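Local atomic coordinates of potential RNA-dependent RNA polymerase (Human picobirnavirus, PDB entry 5I62), a protein that copies RNA from an RNA template with ribonucleoside triphosphates, probably serving both transcription and genome replication of a double-stranded RNA virus. Residues 338-343 and 348-353. Residues are numbered along the deposited sequence; the frame is centred on the assembly and turned at random.
Sequences LQHEAA and TTLNPN
This is a local helix-to-loop packing contact in the polymerase palm: Leu350 covers Gln339, His340 and Ala343 where the chain leaves helix 327-345 and doubles back along it towards strand 355-357. The loop links the helix of motif B to the hairpin of strands 355-357 and 360-363, which carries the Gly-Asp-Asp turn of motif C. A chi1 of -179° swings CG of Leu350 away from its own N and sends both methyls to the helix. Its CD2 methyl sits over one face of the His340 imidazole, 3.9 Å from the ring centroid and 11° off the normal, a CH-pi contact. The same methyl meets CB of Gln339 at 3.6 Å, while CD1 lies near the Gln339 carbonyl oxygen. The polar end of Gln339 turns to Arg336 and to the carbonyl of Gln355. His340 is held at both ring nitrogens, NE2 by Glu117 and ND1 by a water oxygen in the ring plane, 2.7 Å from ND1; this water also accepts from Leu350 N, tying helix to loop. Nearer the turn, Ala343 CB presses on the Thr349-Leu350 peptide, 3.3 Å from Leu350 N. The return closes with the backbone hydrogen bond from Thr348 N to Ala343 O, 3.1 Å.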
loop_
_atom_site.group_PDB
_atom_site.type_symbol
_atom_site.label_atom_id
_atom_site.label_comp_id
_atom_site.label_asym_id
_atom_site.label_seq_id
_atom_site.Cartn_x
_atom_site.Cartn_y
_atom_site.Cartn_z
ATOM N N LEU A 338 -6.221 12.960 12.335
ATOM C CA LEU A 338 -7.092 13.739 11.458
ATOM C C LEU A 338 -8.567 13.414 11.705
ATOM O O LEU A 338 -9.422 14.308 11.730
ATOM C CB LEU A 338 -6.725 13.476 9.991
ATOM C CG LEU A 338 -5.434 14.063 9.419
ATOM C CD1 LEU A 338 -5.223 13.543 7.990
ATOM C CD2 LEU A 338 -5.487 15.593 9.435
ATOM N N GLN A 339 -8.882 12.127 11.868
ATOM C CA GLN A 339 -10.266 11.722 12.094
ATOM C C GLN A 339 -10.771 12.264 13.422
ATOM O O GLN A 339 -11.884 12.795 13.509
ATOM C CB GLN A 339 -10.380 10.190 12.039
ATOM C CG GLN A 339 -10.013 9.587 10.657
ATOM C CD GLN A 339 -10.340 8.102 10.563
ATOM O OE1 GLN A 339 -10.234 7.372 11.540
ATOM N NE2 GLN A 339 -10.796 7.668 9.391
ATOM N N HIS A 340 -9.965 12.136 14.480
ATOM C CA HIS A 340 -10.362 12.691 15.769
ATOM C C HIS A 340 -10.568 14.194 15.675
ATOM O O HIS A 340 -11.531 14.738 16.236
ATOM C CB HIS A 340 -9.307 12.387 16.831
ATOM C CG HIS A 340 -9.397 11.007 17.392
ATOM N ND1 HIS A 340 -10.492 10.570 18.105
ATOM C CD2 HIS A 340 -8.542 9.958 17.327
ATOM C CE1 HIS A 340 -10.301 9.311 18.468
ATOM N NE2 HIS A 340 -9.124 8.918 18.008
ATOM N N GLU A 341 -9.666 14.879 14.963
ATOM C CA GLU A 341 -9.721 16.335 14.886
ATOM C C GLU A 341 -10.975 16.804 14.166
ATOM O O GLU A 341 -11.581 17.808 14.557
ATOM C CB GLU A 341 -8.475 16.881 14.191
ATOM C CG GLU A 341 -8.453 18.399 14.097
ATOM C CD GLU A 341 -7.327 18.886 13.199
ATOM O OE1 GLU A 341 -7.309 18.516 11.996
ATOM O OE2 GLU A 341 -6.445 19.615 13.705
ATOM N N ALA A 342 -11.390 16.088 13.118
ATOM C CA ALA A 342 -12.632 16.454 12.440
ATOM C C ALA A 342 -13.819 16.418 13.409
ATOM O O ALA A 342 -14.644 17.338 13.439
ATOM C CB ALA A 342 -12.872 15.530 11.250
ATOM N N ALA A 343 -13.924 15.352 14.203
ATOM C CA ALA A 343 -15.028 15.236 15.154
ATOM C C ALA A 343 -14.942 16.323 16.216
ATOM O O ALA A 343 -15.927 17.017 16.507
ATOM C CB ALA A 343 -15.024 13.850 15.804
ATOM N N THR A 348 -17.875 17.139 18.886
ATOM C CA THR A 348 -18.346 15.801 19.197
ATOM C C THR A 348 -17.140 14.865 19.231
ATOM O O THR A 348 -15.986 15.302 19.322
ATOM C CB THR A 348 -19.456 15.374 18.214
ATOM O OG1 THR A 348 -20.011 14.127 18.640
ATOM C CG2 THR A 348 -18.904 15.215 16.785
ATOM N N THR A 349 -17.409 13.564 19.169
ATOM C CA THR A 349 -16.424 12.515 19.384
ATOM C C THR A 349 -16.423 11.567 18.192
ATOM O O THR A 349 -17.482 11.206 17.677
ATOM C CB THR A 349 -16.730 11.745 20.680
ATOM O OG1 THR A 349 -16.653 12.644 21.791
ATOM C CG2 THR A 349 -15.753 10.611 20.901
ATOM N N LEU A 350 -15.226 11.178 17.748
ATOM C CA LEU A 350 -15.106 10.224 16.656
ATOM C C LEU A 350 -15.712 8.892 17.078
ATOM O O LEU A 350 -15.438 8.395 18.171
ATOM C CB LEU A 350 -13.626 10.031 16.275
ATOM C CG LEU A 350 -13.384 9.053 15.118
ATOM C CD1 LEU A 350 -13.981 9.655 13.816
ATOM C CD2 LEU A 350 -11.878 8.722 14.972
ATOM N N ASN A 351 -16.545 8.309 16.226
ATOM C CA ASN A 351 -16.964 6.934 16.466
ATOM C C ASN A 351 -15.721 6.060 16.354
ATOM O O ASN A 351 -15.101 6.026 15.288
ATOM C CB ASN A 351 -18.018 6.519 15.454
ATOM C CG ASN A 351 -18.590 5.135 15.721
ATOM O OD1 ASN A 351 -17.855 4.174 15.994
ATOM N ND2 ASN A 351 -19.916 5.028 15.645
ATOM N N PRO A 352 -15.309 5.361 17.416
ATOM C CA PRO A 352 -14.016 4.652 17.387
ATOM C C PRO A 352 -13.990 3.467 16.438
ATOM O O PRO A 352 -12.901 2.948 16.152
ATOM C CB PRO A 352 -13.825 4.206 18.844
ATOM C CG PRO A 352 -15.252 4.060 19.367
ATOM C CD PRO A 352 -16.017 5.189 18.702
ATOM N N ASN A 353 -15.144 3.033 15.931
ATOM C CA ASN A 353 -15.165 2.003 14.903
ATOM C C ASN A 353 -14.870 2.544 13.506
ATOM O O ASN A 353 -14.838 1.755 12.552
ATOM C CB ASN A 353 -16.505 1.279 14.931
ATOM C CG ASN A 353 -16.788 0.656 16.289
ATOM O OD1 ASN A 353 -16.063 -0.243 16.720
ATOM N ND2 ASN A 353 -17.823 1.132 16.965
HETATM O O HOH W 1 -12.697 11.969 18.818
#